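Local coordinates for FEZ-1 protein (Fluoribacter gormanii, PDB 5WCK) that probably hydrolyses the beta-lactam ring of antibiotics as a monomeric, zinc-dependent metallo-beta-lactamase of subclass B3, at residues Thr22-Ser27 and Asn40-Asn46; Asp108-Ala112 and Asn178-Lys182; Val170-Ser174 and Gly213-Met218. The protein carries 2 engineered substitutions. All blocks are in the same frame, centred on the assembly; numbering follows the deposited sequence. Where two conformers were deposited one is given.

How the interactions relate
Interaction 1 comes first along the chain. It closes the loop over strands 28-32 and 35-39, and is complete before either of the others opens. Interactions 2 and 3 cross: interaction 2 opens at 108-112, interaction 3 at 170-174, then 178-182 and 213-218 close them in the same order. Interaction 2 joins two loops at the surface beside the zinc site. Interaction 3 joins the end of strand 165-172 to the segment that carries His215. Interactions 1 and 3 touch, because Asp24 O meets Ala216 N and Asp24 OD1 meets His215 ND1, so a loop from the seven-stranded sheet meets a segment that ends the five-stranded sheet. Interaction 2 lies about 21 Å from interaction 1, centre to centre.

Interaction 1: Thr22-Ser27 and Asn40-Asn46; sequences TDDLAS and NSDLEAN
This is a buried loop-to-loop contact beside the zinc site. Segment 22-27 leads into strand 28-32. Segment 40-46 leaves strand 35-39 and runs toward helix 47-56. The register pairs Ser27 with Asn40 (CA-CA 5.0 Å), Leu25 with Asp42 (6.3 Å) and Thr22 with Asn46 (8.0 Å). Asn40 and Asp42 have positive phi (84° and 61°), and both point their CA-to-CB bonds toward the other segment. Asn40 ND2 donates to Ala26 O at 3.0 Å, while Asn40 OD1 accepts from Ser70 N. Ser27, chi1 m, holds OG 2.8 Å from Asn40 O and 2.7 Å from Asp42 OD2, and its one proton has both acceptors in reach. Asp42 OD1 and Ala26 O each lie 2.8 Å from water 1, within hydrogen-bonding reach.

Farther along, carbon atoms of Leu25 and Thr22 meet Leu43 and the Asn46 amide. Leu25 (m, t) sets CD1 3.7 Å from Leu43 CG and 3.6 Å from Asn46 OD1. Thr22 CG2 lies 4.0 Å from Asn46 ND2. Each loop is also braced within itself. Thr22 OG1, chi1 p, accepts from Asp24 N at 3.1 Å, an ST turn, and donates to Leu25 O at 2.8 Å. Thr22 N also reaches Leu25 O at 3.0 Å. Leu43 N donates to Asn46 OD1 at 3.0 Å, and Asn46 N to Leu43 O at 2.8 Å.

The Leu25 side chain also packs on His215 and Asp75, and Asn40 on His76. These three residues bind the second zinc. The contact thus belongs to the loops that border the dinuclear zinc site of the metallo-beta-lactamase fold.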
ATOM      1  N   THR A  22       9.180   0.192   7.580  1.00  8.50           N
ATOM      2  CA  THR A  22       9.791  -0.725   8.511  1.00  8.40           C
ATOM      3  C   THR A  22      10.372  -1.920   7.742  1.00  9.76           C
ATOM      4  O   THR A  22      10.426  -1.950   6.522  1.00  8.21           O
ATOM      5  CB  THR A  22       8.758  -1.171   9.551  1.00  8.75           C
ATOM      6  OG1 THR A  22       7.866  -2.097   8.900  1.00  8.43           O
ATOM      7  CG2 THR A  22       7.989  -0.035  10.194  1.00 10.54           C
ATOM      8  N   ASP A  23      10.806  -2.953   8.465  1.00  6.60           N
ATOM      9  CA  ASP A  23      11.311  -4.135   7.786  1.00  8.64           C
ATOM     10  C   ASP A  23      10.180  -5.050   7.288  1.00  7.79           C
ATOM     11  O   ASP A  23      10.471  -6.146   6.741  1.00  9.42           O
ATOM     12  CB  ASP A  23      12.280  -4.893   8.694  1.00  9.67           C
ATOM     13  CG  ASP A  23      11.627  -5.670   9.819  1.00 10.08           C
ATOM     14  OD1 ASP A  23      10.460  -5.396  10.147  1.00  8.74           O
ATOM     15  OD2 ASP A  23      12.321  -6.593  10.359  1.00 11.51           O
ATOM     16  N   ASP A  24       8.920  -4.634   7.487  1.00  6.71           N
ATOM     17  CA  ASP A  24       7.737  -5.407   7.078  1.00  7.40           C
ATOM     18  C   ASP A  24       6.704  -4.446   6.478  1.00  9.01           C
ATOM     19  O   ASP A  24       6.547  -4.379   5.247  1.00  9.92           O
ATOM     20  CB  ASP A  24       7.176  -6.218   8.253  1.00  7.48           C
ATOM     21  CG  ASP A  24       5.808  -6.809   7.987  1.00  9.62           C
ATOM     22  OD1 ASP A  24       5.477  -7.020   6.791  1.00  7.73           O
ATOM     23  OD2 ASP A  24       5.057  -7.029   8.978  1.00  9.50           O
ATOM     24  N   LEU A  25       6.015  -3.695   7.339  1.00  6.87           N
ATOM     25  CA  LEU A  25       5.001  -2.758   6.889  1.00  6.03           C
ATOM     26  C   LEU A  25       5.699  -1.624   6.129  1.00  9.01           C
ATOM     27  O   LEU A  25       6.633  -0.987   6.665  1.00  7.35           O
ATOM     28  CB  LEU A  25       4.227  -2.237   8.104  1.00  7.18           C
ATOM     29  CG  LEU A  25       3.639  -3.317   9.000  1.00  9.37           C
ATOM     30  CD1 LEU A  25       2.920  -2.723  10.207  1.00 10.30           C
ATOM     31  CD2 LEU A  25       2.735  -4.247   8.206  1.00  9.26           C
ATOM     32  N   ALA A  26       5.326  -1.458   4.853  1.00  5.88           N
ATOM     33  CA  ALA A  26       6.017  -0.549   3.912  1.00  6.17           C
ATOM     34  C   ALA A  26       5.291   0.790   3.825  1.00  7.70           C
ATOM     35  O   ALA A  26       4.080   0.813   3.636  1.00  7.68           O
ATOM     36  CB  ALA A  26       6.075  -1.160   2.538  1.00  7.28           C
ATOM     37  N   SER A  27       6.048   1.885   3.958  1.00  5.45           N
ATOM     38  CA  SER A  27       5.524   3.243   3.844  1.00  5.31           C
ATOM     39  C   SER A  27       6.423   4.029   2.897  1.00  5.77           C
ATOM     40  O   SER A  27       7.640   3.771   2.805  1.00  6.92           O
ATOM     41  CB  SER A  27       5.453   3.940   5.181  1.00  7.10           C
ATOM     42  OG  SER A  27       4.542   3.281   6.029  1.00 10.78           O
ATOM     43  N   ASN A  40       0.758   4.892   3.717  1.00  4.94           N
ATOM     44  CA  ASN A  40       0.692   3.880   4.807  1.00  5.91           C
ATOM     45  C   ASN A  40       1.132   4.464   6.159  1.00  7.24           C
ATOM     46  O   ASN A  40       2.259   4.794   6.287  1.00  7.52           O
ATOM     47  CB  ASN A  40       1.300   2.522   4.446  1.00  4.32           C
ATOM     48  CG  ASN A  40       0.605   1.881   3.265  1.00  5.91           C
ATOM     49  OD1 ASN A  40      -0.596   1.879   3.184  1.00  6.55           O
ATOM     50  ND2 ASN A  40       1.373   1.307   2.360  1.00  5.44           N
ATOM     51  N   SER A  41       0.211   4.498   7.120  1.00  6.12           N
ATOM     52  CA  SER A  41       0.483   5.017   8.485  1.00  6.72           C
ATOM     53  C   SER A  41       0.893   3.866   9.416  1.00  9.47           C
ATOM     54  O   SER A  41       1.371   4.145  10.483  1.00  8.97           O
ATOM     55  CB  SER A  41      -0.718   5.731   9.004  1.00  7.41           C
ATOM     56  OG  SER A  41      -1.834   4.883   8.891  1.00  8.00           O
ATOM     57  N   ASP A  42       0.691   2.624   8.970  1.00  8.37           N
ATOM     58  CA  ASP A  42       1.155   1.437   9.703  1.00  7.11           C
ATOM     59  C   ASP A  42       0.491   1.366  11.085  1.00  8.26           C
ATOM     60  O   ASP A  42      -0.624   1.822  11.279  1.00  9.38           O
ATOM     61  CB  ASP A  42       2.678   1.396   9.704  1.00  8.91           C
ATOM     62  CG  ASP A  42       3.304   1.482   8.321  1.00 10.50           C
ATOM     63  OD1 ASP A  42       2.574   1.216   7.341  1.00 10.02           O
ATOM     64  OD2 ASP A  42       4.512   1.795   8.248  1.00 10.63           O
ATOM     65  N   LEU A  43       1.158   0.704  12.035  1.00  9.18           N
ATOM     66  CA  LEU A  43       0.601   0.606  13.396  1.00  8.83           C
ATOM     67  C   LEU A  43       0.822   1.935  14.132  1.00  9.95           C
ATOM     68  O   LEU A  43       1.749   2.687  13.800  1.00 11.87           O
ATOM     69  CB  LEU A  43       1.311  -0.521  14.146  1.00  8.84           C
ATOM     70  CG  LEU A  43       1.296  -1.887  13.481  1.00  9.81           C
ATOM     71  CD1 LEU A  43       2.161  -2.860  14.269  1.00 12.52           C
ATOM     72  CD2 LEU A  43      -0.118  -2.402  13.327  1.00  9.21           C
ATOM     73  N   GLU A  44       0.021   2.182  15.177  1.00 10.22           N
ATOM     74  CA  GLU A  44       0.233   3.369  16.014  1.00 11.30           C
ATOM     75  C   GLU A  44       1.688   3.443  16.486  1.00  9.52           C
ATOM     76  O   GLU A  44       2.294   4.523  16.494  1.00 12.63           O
ATOM     77  CB  GLU A  44      -0.707   3.358  17.218  1.00 11.89           C
ATOM     78  CG  GLU A  44      -2.128   3.716  16.883  1.00 16.59           C
ATOM     79  CD  GLU A  44      -2.998   3.878  18.120  1.00 24.72           C
ATOM     80  OE1 GLU A  44      -4.236   3.765  18.006  1.00 28.98           O
ATOM     81  OE2 GLU A  44      -2.421   4.082  19.206  1.00 32.04           O
ATOM     82  N   ALA A  45       2.255   2.287  16.888  1.00 11.35           N
ATOM     83  CA  ALA A  45       3.650   2.201  17.347  1.00 15.12           C
ATOM     84  C   ALA A  45       4.654   2.607  16.259  1.00 17.38           C
ATOM     85  O   ALA A  45       5.789   2.941  16.568  1.00 16.95           O
ATOM     86  CB  ALA A  45       3.930   0.796  17.828  1.00 17.21           C
ATOM     87  N   ASN A  46       4.254   2.555  14.979  1.00 12.63           N
ATOM     88  CA  ASN A  46       5.178   2.862  13.905  1.00 10.35           C
ATOM     89  C   ASN A  46       5.164   4.355  13.549  1.00 11.15           C
ATOM     90  O   ASN A  46       6.040   4.792  12.799  1.00 12.26           O
ATOM     91  CB  ASN A  46       4.861   2.057  12.642  1.00 10.59           C
ATOM     92  CG  ASN A  46       4.902   0.563  12.864  1.00 11.92           C
ATOM     93  OD1 ASN A  46       4.007  -0.144  12.418  1.00 11.68           O
ATOM     94  ND2 ASN A  46       5.901   0.071  13.589  1.00 12.08           N
TER
HETATM   95  O   HOH W   1       2.253  -0.586   5.250  1.00  7.38           O

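Interaction 2: Asp108-Ala112 and Asn178-Lys182; sequences DFHYA and NPGYK
The contact forms part of the surface wall beside the zinc site, where two loops meet. Asn178 lies against His149, and Tyr111 and Tyr181 lie against His73. Both of these histidines bind zinc.

Segment 178-182 begins with a type II beta turn from Asn178 to Tyr181, closed by Tyr181 N to Asn178 O at 3.0 Å. Gly180 takes phi/psi 98/-11, where a CB would be jammed against the preceding carbonyl. Segment 108-112 is folded by Asp108 OD1, which accepts from His110 N at 2.8 Å, an Asx turn, and from Tyr111 N at 2.9 Å.

Phe109 (chi1 p), His110 (t) and Tyr181 (-94°) build an aromatic cluster. The edge of Phe109 meets the face of Tyr181 in a T-shaped pair, with centroids 5.2 Å apart and planes at 61°. The edge of Tyr181 meets the face of His110, at 4.8 Å and 56°. His110 CA is 7.1 Å from Tyr181 CA, and His110 CE1 is 3.3 Å from Gly180 O.

Asn178 ND2, whose place is less sure, donates to Tyr111 OH at 2.9 Å. Tyr181 OH bonds to His149 O, and water 2 links it (3.0 Å) to Asp108 OD1 (2.7 Å). Water 3 joins His110 NE2 to Pro179 O, each at 2.7 Å. Water 4 lies 2.8 Å from His110 ND1 and 3.0 Å from Lys182 N. Water 5 bonds to Tyr111 OH at 2.7 Å and Pro179 O at 2.8 Å.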
ATOM      1  N   ASP A 108     -15.795  -4.042   8.620  1.00  8.21           N
ATOM      2  CA  ASP A 108     -14.994  -4.878   7.712  1.00  9.71           C
ATOM      3  C   ASP A 108     -15.797  -6.130   7.339  1.00 10.21           C
ATOM      4  O   ASP A 108     -16.366  -6.797   8.211  1.00  9.39           O
ATOM      5  CB  ASP A 108     -13.676  -5.252   8.383  1.00  7.70           C
ATOM      6  CG  ASP A 108     -12.676  -5.922   7.456  1.00 10.58           C
ATOM      7  OD1 ASP A 108     -12.892  -7.113   7.098  1.00  7.84           O
ATOM      8  OD2 ASP A 108     -11.691  -5.241   7.116  1.00  9.12           O
ATOM      9  N   PHE A 109     -15.820  -6.468   6.043  1.00  6.92           N
ATOM     10  CA  PHE A 109     -16.614  -7.593   5.560  1.00  6.62           C
ATOM     11  C   PHE A 109     -16.209  -8.901   6.215  1.00  8.44           C
ATOM     12  O   PHE A 109     -17.035  -9.839   6.265  1.00  9.34           O
ATOM     13  CB  PHE A 109     -16.539  -7.760   4.036  1.00  7.60           C
ATOM     14  CG  PHE A 109     -15.288  -8.449   3.529  1.00  9.15           C
ATOM     15  CD1 PHE A 109     -14.160  -7.715   3.203  1.00 10.36           C
ATOM     16  CD2 PHE A 109     -15.258  -9.830   3.356  1.00  8.26           C
ATOM     17  CE1 PHE A 109     -13.019  -8.351   2.731  1.00 10.38           C
ATOM     18  CE2 PHE A 109     -14.114 -10.459   2.890  1.00  9.76           C
ATOM     19  CZ  PHE A 109     -13.005  -9.712   2.574  1.00  8.51           C
ATOM     20  N   HIS A 110     -14.948  -9.004   6.663  1.00  7.05           N
ATOM     21  CA  HIS A 110     -14.426 -10.235   7.202  1.00  8.70           C
ATOM     22  C   HIS A 110     -14.154 -10.153   8.705  1.00  9.39           C
ATOM     23  O   HIS A 110     -14.403 -11.132   9.414  1.00  9.62           O
ATOM     24  CB  HIS A 110     -13.149 -10.670   6.468  1.00  8.39           C
ATOM     25  CG  HIS A 110     -12.761 -12.050   6.844  1.00  7.87           C
ATOM     26  ND1 HIS A 110     -13.373 -13.160   6.306  1.00  9.58           N
ATOM     27  CD2 HIS A 110     -11.880 -12.507   7.739  1.00  8.13           C
ATOM     28  CE1 HIS A 110     -12.863 -14.233   6.860  1.00  8.66           C
ATOM     29  NE2 HIS A 110     -11.962 -13.865   7.738  1.00  9.50           N
ATOM     30  N   TYR A 111     -13.613  -9.013   9.171  1.00  8.06           N
ATOM     31  CA  TYR A 111     -13.018  -8.881  10.531  1.00  9.44           C
ATOM     32  C   TYR A 111     -13.902  -8.022  11.454  1.00  9.93           C
ATOM     33  O   TYR A 111     -13.461  -7.646  12.540  1.00 11.03           O
ATOM     34  CB  TYR A 111     -11.611  -8.283  10.464  1.00  9.95           C
ATOM     35  CG  TYR A 111     -10.615  -9.141   9.722  1.00  7.49           C
ATOM     36  CD1 TYR A 111     -10.115 -10.308  10.271  1.00  7.74           C
ATOM     37  CD2 TYR A 111     -10.201  -8.780   8.447  1.00  7.40           C
ATOM     38  CE1 TYR A 111      -9.200 -11.094   9.577  1.00  9.08           C
ATOM     39  CE2 TYR A 111      -9.327  -9.578   7.724  1.00  7.93           C
ATOM     40  CZ  TYR A 111      -8.823 -10.732   8.287  1.00  8.53           C
ATOM     41  OH  TYR A 111      -7.940 -11.538   7.610  1.00  9.08           O
ATOM     42  N   ALA A 112     -15.155  -7.758  11.055  1.00 10.06           N
ATOM     43  CA  ALA A 112     -16.096  -6.934  11.878  1.00  9.53           C
ATOM     44  C   ALA A 112     -16.182  -7.457  13.314  1.00 10.54           C
ATOM     45  O   ALA A 112     -16.310  -6.650  14.258  1.00 13.55           O
ATOM     46  CB  ALA A 112     -17.454  -6.902  11.236  1.00 12.91           C
ATOM     47  N   ASN A 178      -6.514 -13.820   2.502  1.00  6.59           N
ATOM     48  CA  ASN A 178      -6.169 -14.075   3.898  1.00  7.59           C
ATOM     49  C   ASN A 178      -6.763 -15.397   4.357  1.00  6.74           C
ATOM     50  O   ASN A 178      -7.811 -15.823   3.896  1.00  8.17           O
ATOM     51  CB  ASN A 178      -6.632 -12.963   4.825  1.00  6.40           C
ATOM     52  CG  ASN A 178      -5.738 -11.740   4.750  1.00  8.09           C
ATOM     53  OD1 ASN A 178      -4.711 -11.743   4.057  1.00 10.26           O
ATOM     54  ND2 ASN A 178      -6.089 -10.696   5.489  1.00 11.21           N
ATOM     55  N   PRO A 179      -6.086 -16.080   5.295  1.00  7.36           N
ATOM     56  CA  PRO A 179      -6.587 -17.331   5.861  1.00  8.37           C
ATOM     57  C   PRO A 179      -8.005 -17.169   6.403  1.00  8.21           C
ATOM     58  O   PRO A 179      -8.252 -16.305   7.237  1.00 10.99           O
ATOM     59  CB  PRO A 179      -5.623 -17.623   7.013  1.00  9.87           C
ATOM     60  CG  PRO A 179      -4.372 -16.884   6.661  1.00 10.80           C
ATOM     61  CD  PRO A 179      -4.802 -15.684   5.860  1.00  9.87           C
ATOM     62  N   GLY A 180      -8.924 -17.987   5.893  1.00  7.29           N
ATOM     63  CA  GLY A 180     -10.297 -17.943   6.352  1.00  9.66           C
ATOM     64  C   GLY A 180     -11.235 -17.145   5.464  1.00  7.25           C
ATOM     65  O   GLY A 180     -12.454 -17.264   5.619  1.00  7.22           O
ATOM     66  N   TYR A 181     -10.688 -16.395   4.516  1.00  7.02           N
ATOM     67  CA  TYR A 181     -11.569 -15.635   3.602  1.00  6.69           C
ATOM     68  C   TYR A 181     -12.447 -16.643   2.847  1.00  8.21           C
ATOM     69  O   TYR A 181     -11.919 -17.631   2.465  1.00  9.87           O
ATOM     70  CB  TYR A 181     -10.713 -14.907   2.564  1.00  7.17           C
ATOM     71  CG  TYR A 181     -10.347 -13.479   2.880  1.00  6.93           C
ATOM     72  CD1 TYR A 181     -10.421 -12.985   4.168  1.00  6.27           C
ATOM     73  CD2 TYR A 181      -9.936 -12.624   1.877  1.00  8.41           C
ATOM     74  CE1 TYR A 181     -10.080 -11.677   4.446  1.00  5.51           C
ATOM     75  CE2 TYR A 181      -9.597 -11.311   2.139  1.00  6.85           C
ATOM     76  CZ  TYR A 181      -9.677 -10.832   3.431  1.00  6.68           C
ATOM     77  OH  TYR A 181      -9.361  -9.535   3.708  1.00  7.74           O
ATOM     78  N   LYS A 182     -13.725 -16.336   2.612  1.00  7.10           N
ATOM     79  CA  LYS A 182     -14.643 -17.232   1.861  1.00  7.30           C
ATOM     80  C   LYS A 182     -14.807 -16.671   0.443  1.00  6.92           C
ATOM     81  O   LYS A 182     -15.234 -15.559   0.300  1.00  7.53           O
ATOM     82  CB  LYS A 182     -15.970 -17.305   2.612  1.00  9.57           C
ATOM     83  CG  LYS A 182     -17.080 -18.185   2.009  1.00 11.59           C
ATOM     84  CD  LYS A 182     -18.450 -18.622   2.441  0.50 20.08           C
ATOM     85  CE  LYS A 182     -18.332 -19.382   3.740  0.50 37.14           C
ATOM     86  NZ  LYS A 182     -17.779 -20.737   3.517  0.50 66.71           N
TER
HETATM   87  O   HOH W   2     -11.018  -7.537   5.150  1.00  9.13           O
HETATM   88  O   HOH W   3     -10.245 -15.652   8.912  0.30  6.10           O
HETATM   89  O   HOH W   4     -14.934 -14.092   4.163  1.00  9.61           O
HETATM   90  O   HOH W   5      -7.136 -13.967   8.320  1.00 12.66           O

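Interaction 3: Val170-Ser174 and Gly213-Met218; sequences VIIGS and GSHAGM. With ZN (zinc ion), chain C.
Here a parallel strand pair ends and the chain turns off to bind zinc. Ile172 and Gly213 form the bridge, with CA atoms 4.4 Å apart. Ser214 N donates to Ile172 O at 3.2 Å, and Gly213 CA makes a CA-H...O contact with Ile172 O at 3.4 Å. Ser214, chi1 p, donates from OG to Gly173 O at 2.8 Å; this carbonyl also accepts from His71 ND1. Gly173 N donates to Thr155 OG1, and Tyr28 OH to Gly213 O. Ser174 OG bonds to Gly176 N.

His215 NE2 binds the zinc at 2.0 Å, as does water 6; Asp75 and His76 complete the site. His215 ND1 bonds to Asp24 OD1. His215 O accepts from Met218 N at 3.0 Å, while His215 N makes a weak bond to Met218 SD at 3.6 Å. That sulfur would clash with a CB on Gly213. Met218 CE reaches Ser174 CB at 4.0 Å.

Strands 165-172 and 210-213 are joined through helix 192-204 in a beta-alpha-beta crossover, and helix 239-262 packs on Ile172 and Met218.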
ATOM      1  N   VAL A 170       4.952   0.910  -9.231  1.00  5.05           N
ATOM      2  CA  VAL A 170       3.708   0.283  -8.881  1.00  4.81           C
ATOM      3  C   VAL A 170       3.824  -0.188  -7.424  1.00  5.36           C
ATOM      4  O   VAL A 170       4.624  -1.051  -7.121  1.00  6.36           O
ATOM      5  CB  VAL A 170       3.382  -0.908  -9.798  1.00  5.90           C
ATOM      6  CG1 VAL A 170       2.086  -1.568  -9.364  1.00  7.64           C
ATOM      7  CG2 VAL A 170       3.328  -0.531 -11.268  1.00  7.52           C
ATOM      8  N   ILE A 171       3.000   0.391  -6.544  1.00  3.78           N
ATOM      9  CA  ILE A 171       2.887  -0.099  -5.160  1.00  4.74           C
ATOM     10  C   ILE A 171       1.652  -1.011  -5.084  1.00  5.45           C
ATOM     11  O   ILE A 171       0.508  -0.529  -4.963  1.00  5.34           O
ATOM     12  CB  ILE A 171       2.825   1.066  -4.151  1.00  4.83           C
ATOM     13  CG1 ILE A 171       3.969   2.070  -4.314  1.00  5.57           C
ATOM     14  CG2 ILE A 171       2.775   0.543  -2.717  1.00  6.00           C
ATOM     15  CD1 ILE A 171       3.768   3.406  -3.587  1.00  6.14           C
ATOM     16  N   ILE A 172       1.877  -2.317  -5.210  1.00  5.68           N
ATOM     17  CA  ILE A 172       0.794  -3.304  -5.207  1.00  6.25           C
ATOM     18  C   ILE A 172       0.104  -3.251  -3.842  1.00  6.17           C
ATOM     19  O   ILE A 172       0.750  -3.376  -2.791  1.00  7.21           O
ATOM     20  CB  ILE A 172       1.320  -4.708  -5.562  1.00  8.24           C
ATOM     21  CG1 ILE A 172       1.879  -4.729  -6.988  1.00 10.49           C
ATOM     22  CG2 ILE A 172       0.224  -5.742  -5.383  1.00 11.92           C
ATOM     23  CD1 ILE A 172       2.503  -6.029  -7.437  1.00 16.41           C
ATOM     24  N   GLY A 173      -1.198  -3.007  -3.839  1.00  6.44           N
ATOM     25  CA  GLY A 173      -1.930  -2.837  -2.564  1.00  6.24           C
ATOM     26  C   GLY A 173      -1.990  -4.078  -1.695  1.00  7.79           C
ATOM     27  O   GLY A 173      -1.912  -3.935  -0.476  1.00  7.52           O
ATOM     28  N   SER A 174      -2.243  -5.195  -2.377  1.00  5.98           N
ATOM     29  CA  SER A 174      -2.335  -6.635  -1.991  1.00  6.60           C
ATOM     30  C   SER A 174      -3.406  -7.331  -2.823  1.00  9.49           C
ATOM     31  O   SER A 174      -4.481  -6.809  -2.899  1.00  9.15           O
ATOM     32  CB  SER A 174      -2.675  -6.959  -0.548  1.00  8.12           C
ATOM     33  OG  SER A 174      -2.836  -8.342  -0.367  1.00  8.28           O
ATOM     34  N   GLY A 213       5.255  -2.629  -2.879  1.00  5.92           N
ATOM     35  CA  GLY A 213       4.084  -3.217  -2.274  1.00  6.53           C
ATOM     36  C   GLY A 213       3.866  -2.743  -0.857  1.00  6.07           C
ATOM     37  O   GLY A 213       4.658  -2.008  -0.280  1.00  6.48           O
ATOM     38  N   SER A 214       2.709  -3.118  -0.333  1.00  6.13           N
ATOM     39  CA  SER A 214       2.315  -2.741   1.042  1.00  6.98           C
ATOM     40  C   SER A 214       3.155  -3.462   2.108  1.00  7.86           C
ATOM     41  O   SER A 214       3.230  -2.979   3.241  1.00  5.99           O
ATOM     42  CB  SER A 214       0.860  -2.957   1.217  1.00  6.32           C
ATOM     43  OG  SER A 214       0.501  -4.300   0.916  1.00  6.85           O
ATOM     44  N   HIS A 215       3.776  -4.594   1.755  1.00  6.59           N
ATOM     45  CA  HIS A 215       4.668  -5.319   2.626  1.00  6.43           C
ATOM     46  C   HIS A 215       6.020  -5.524   1.930  1.00  7.61           C
ATOM     47  O   HIS A 215       6.086  -5.883   0.747  1.00  7.51           O
ATOM     48  CB  HIS A 215       4.100  -6.687   3.041  1.00  8.26           C
ATOM     49  CG  HIS A 215       2.918  -6.627   3.940  1.00  7.72           C
ATOM     50  ND1 HIS A 215       3.051  -6.751   5.311  1.00  8.08           N
ATOM     51  CD2 HIS A 215       1.608  -6.426   3.704  1.00  8.96           C
ATOM     52  CE1 HIS A 215       1.858  -6.669   5.864  1.00  9.94           C
ATOM     53  NE2 HIS A 215       0.951  -6.472   4.913  1.00  7.18           N
ATOM     54  N   ALA A 216       7.083  -5.332   2.709  1.00  6.95           N
ATOM     55  CA  ALA A 216       8.476  -5.486   2.281  1.00  7.26           C
ATOM     56  C   ALA A 216       8.729  -6.840   1.610  1.00  7.60           C
ATOM     57  O   ALA A 216       9.433  -6.917   0.584  1.00  8.31           O
ATOM     58  CB  ALA A 216       9.379  -5.316   3.475  1.00  9.11           C
ATOM     59  N   GLY A 217       8.142  -7.907   2.162  1.00  7.73           N
ATOM     60  CA  GLY A 217       8.365  -9.250   1.674  1.00  7.41           C
ATOM     61  C   GLY A 217       7.795  -9.490   0.276  1.00  8.59           C
ATOM     62  O   GLY A 217       8.254 -10.398  -0.430  1.00 12.78           O
ATOM     63  N   MET A 218       6.837  -8.674  -0.165  1.00  6.70           N
ATOM     64  CA  MET A 218       6.256  -8.847  -1.505  1.00  6.62           C
ATOM     65  C   MET A 218       7.322  -8.631  -2.572  1.00  6.43           C
ATOM     66  O   MET A 218       7.277  -9.290  -3.627  1.00  7.24           O
ATOM     67  CB  MET A 218       5.116  -7.842  -1.748  1.00  8.10           C
ATOM     68  CG  MET A 218       3.966  -8.078  -0.854  1.00 10.02           C
ATOM     69  SD  MET A 218       2.792  -6.707  -1.020  1.00 10.85           S
ATOM     70  CE  MET A 218       1.321  -7.415  -0.281  1.00 16.80           C
TER
HETATM   71 ZN    ZN C 301      -1.040  -6.145   5.288  1.00 11.16          ZN
HETATM   72  O   HOH W   6      -2.977  -6.599   5.602  1.00 18.67           O